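Local coordinates for sensor protein (Geobacter sulfurreducens, PDB 3H7M), which probably senses a signal through this periplasmic-binding-protein-like domain and, as a membrane histidine kinase, uses ATP to phosphorylate a protein histidine, at residues L40-A45 / V52-G57. Residues are numbered along the deposited sequence; the frame is centred on the assembly and turned at random.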
loop_
_atom_site.group_PDB
_atom_site.type_symbol
_atom_site.label_atom_id
_atom_site.label_comp_id
_atom_site.label_asym_id
_atom_site.label_seq_id
_atom_site.Cartn_x
_atom_site.Cartn_y
_atom_site.Cartn_z
ATOM N N LEU A 40 5.543 -6.483 -10.769
ATOM C CA LEU A 40 6.907 -6.116 -10.416
ATOM C C LEU A 40 7.629 -7.338 -9.823
ATOM O O LEU A 40 8.729 -7.701 -10.231
ATOM C CB LEU A 40 6.861 -4.978 -9.405
ATOM C CG LEU A 40 7.817 -3.817 -9.663
ATOM C CD1 LEU A 40 7.773 -3.413 -11.134
ATOM C CD2 LEU A 40 7.427 -2.645 -8.774
ATOM N N THR A 41 6.991 -7.965 -8.854
ATOM C CA THR A 41 7.545 -9.142 -8.233
ATOM C C THR A 41 7.765 -10.265 -9.242
ATOM O O THR A 41 8.797 -10.912 -9.218
ATOM C CB THR A 41 6.635 -9.644 -7.148
ATOM O OG1 THR A 41 6.626 -8.693 -6.088
ATOM C CG2 THR A 41 7.124 -11.015 -6.627
ATOM N N ARG A 42 6.805 -10.501 -10.129
ATOM C CA ARG A 42 6.999 -11.561 -11.100
ATOM C C ARG A 42 8.160 -11.218 -11.993
ATOM O O ARG A 42 8.958 -12.096 -12.347
ATOM C CB ARG A 42 5.761 -11.790 -11.969
ATOM C CG ARG A 42 4.605 -12.471 -11.247
ATOM C CD ARG A 42 3.621 -13.102 -12.230
ATOM N NE ARG A 42 2.511 -13.771 -11.548
ATOM C CZ ARG A 42 1.258 -13.320 -11.540
ATOM N NH1 ARG A 42 0.948 -12.199 -12.183
ATOM N NH2 ARG A 42 0.314 -13.978 -10.882
ATOM N N ALA A 43 8.275 -9.945 -12.357
ATOM C CA ALA A 43 9.361 -9.572 -13.244
ATOM C C ALA A 43 10.699 -9.773 -12.541
ATOM O O ALA A 43 11.648 -10.246 -13.148
ATOM C CB ALA A 43 9.220 -8.129 -13.720
ATOM N N ILE A 44 10.765 -9.421 -11.261
ATOM C CA ILE A 44 11.992 -9.567 -10.493
ATOM C C ILE A 44 12.349 -11.056 -10.366
ATOM O O ILE A 44 13.506 -11.445 -10.539
ATOM C CB ILE A 44 11.821 -8.948 -9.084
ATOM C CG1 ILE A 44 11.950 -7.425 -9.164
ATOM C CG2 ILE A 44 12.827 -9.541 -8.114
ATOM C CD1 ILE A 44 11.774 -6.726 -7.812
ATOM N N ALA A 45 11.344 -11.876 -10.072
ATOM C CA ALA A 45 11.534 -13.313 -9.919
ATOM C C ALA A 45 12.144 -13.839 -11.186
ATOM O O ALA A 45 13.011 -14.703 -11.174
ATOM C CB ALA A 45 10.218 -13.985 -9.691
ATOM N N VAL A 52 8.418 -17.880 -6.915
ATOM C CA VAL A 52 7.619 -17.217 -5.896
ATOM C C VAL A 52 6.191 -17.734 -5.787
ATOM O O VAL A 52 5.601 -18.173 -6.769
ATOM C CB VAL A 52 7.539 -15.701 -6.179
ATOM C CG1 VAL A 52 8.917 -15.086 -6.165
ATOM C CG2 VAL A 52 6.886 -15.468 -7.538
ATOM N N GLU A 53 5.643 -17.670 -4.580
ATOM C CA GLU A 53 4.267 -18.074 -4.328
ATOM C C GLU A 53 3.646 -16.835 -3.715
ATOM O O GLU A 53 4.209 -16.272 -2.780
ATOM C CB GLU A 53 4.199 -19.209 -3.311
ATOM C CG GLU A 53 2.791 -19.686 -3.030
ATOM C CD GLU A 53 2.689 -20.585 -1.798
ATOM O OE1 GLU A 53 3.510 -21.518 -1.655
ATOM O OE2 GLU A 53 1.770 -20.359 -0.979
ATOM N N PHE A 54 2.509 -16.391 -4.235
ATOM C CA PHE A 54 1.864 -15.207 -3.674
ATOM C C PHE A 54 0.847 -15.626 -2.636
ATOM O O PHE A 54 0.077 -16.559 -2.847
ATOM C CB PHE A 54 1.161 -14.389 -4.766
ATOM C CG PHE A 54 2.107 -13.643 -5.685
ATOM C CD1 PHE A 54 2.696 -12.441 -5.279
ATOM C CD2 PHE A 54 2.378 -14.125 -6.967
ATOM C CE1 PHE A 54 3.541 -11.722 -6.138
ATOM C CE2 PHE A 54 3.220 -13.421 -7.837
ATOM C CZ PHE A 54 3.806 -12.211 -7.424
ATOM N N ARG A 55 0.880 -14.958 -1.491
ATOM C CA ARG A 55 -0.074 -15.214 -0.424
ATOM C C ARG A 55 -0.596 -13.853 0.022
ATOM O O ARG A 55 -0.090 -13.252 0.976
ATOM C CB ARG A 55 0.578 -15.946 0.749
ATOM C CG ARG A 55 0.808 -17.428 0.502
ATOM C CD ARG A 55 1.466 -18.073 1.715
ATOM N NE ARG A 55 1.907 -19.443 1.457
ATOM C CZ ARG A 55 2.654 -20.157 2.296
ATOM N NH1 ARG A 55 3.045 -19.627 3.451
ATOM N NH2 ARG A 55 3.013 -21.396 1.979
ATOM N N LEU A 56 -1.599 -13.355 -0.689
ATOM C CA LEU A 56 -2.167 -12.060 -0.351
ATOM C C LEU A 56 -3.225 -12.267 0.710
ATOM O O LEU A 56 -3.998 -13.220 0.642
ATOM C CB LEU A 56 -2.786 -11.411 -1.587
ATOM C CG LEU A 56 -1.842 -11.174 -2.765
ATOM C CD1 LEU A 56 -2.605 -10.506 -3.903
ATOM C CD2 LEU A 56 -0.677 -10.310 -2.309
ATOM N N GLY A 57 -3.264 -11.387 1.701
ATOM C CA GLY A 57 -4.267 -11.556 2.733
ATOM C C GLY A 57 -4.687 -10.265 3.389
ATOM O O GLY A 57 -4.493 -9.175 2.844
#
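In the beta-alpha-beta crossover that runs from strand 13-18 through helix 36-48 to the outermost strand 52-57, Thr-41, Arg-42 and Ala-45 of the helix meet Val-52 and Phe-54 of the strand. The short segments run nearly antiparallel, at 164°, with their axes 10.0 Å apart. Thr-41 and Phe-54 approach from opposite directions, the methyl meeting the far end of the ring obliquely: Thr-41 CG2 lies 3.6 Å from Phe-54 CZ. Chi1 of -68° sets Thr-41 OG1 beside the backbone N and leaves the methyl anti to it; OG1 hydrogen-bonds with Tyr-195, Gln-75 and Asn-37 O. These bonds satisfy the buried hydroxyl while the methyl packs on the ring. Arg-42 runs past the same ring. Its CG sits at the ring edge, in plane, 3.8 Å from Phe-54 CE2, and farther along the chain Arg-42 NE is also 3.8 Å from that carbon. The guanidinium stands 80° to the ring, which rules out a parallel stack. One helical turn after Thr-41, Ala-45 CB rests 3.9 Å from Val-52 CG1, at the pair whose CA atoms are nearest across the two segments. Without the ring, as with an alanine at Phe-54, the Thr-41 methyl and Arg-42 CG would probably lose their main partner on this strand and a gap would open between helix and strand. Val-15 of the neighbouring parallel strand touches Thr-41, Val-52 and Phe-54, tying the apolar layer to the sheet. Such packing of a crossover helix on its parallel strands is typical of the alpha/beta lobes of periplasmic binding proteins.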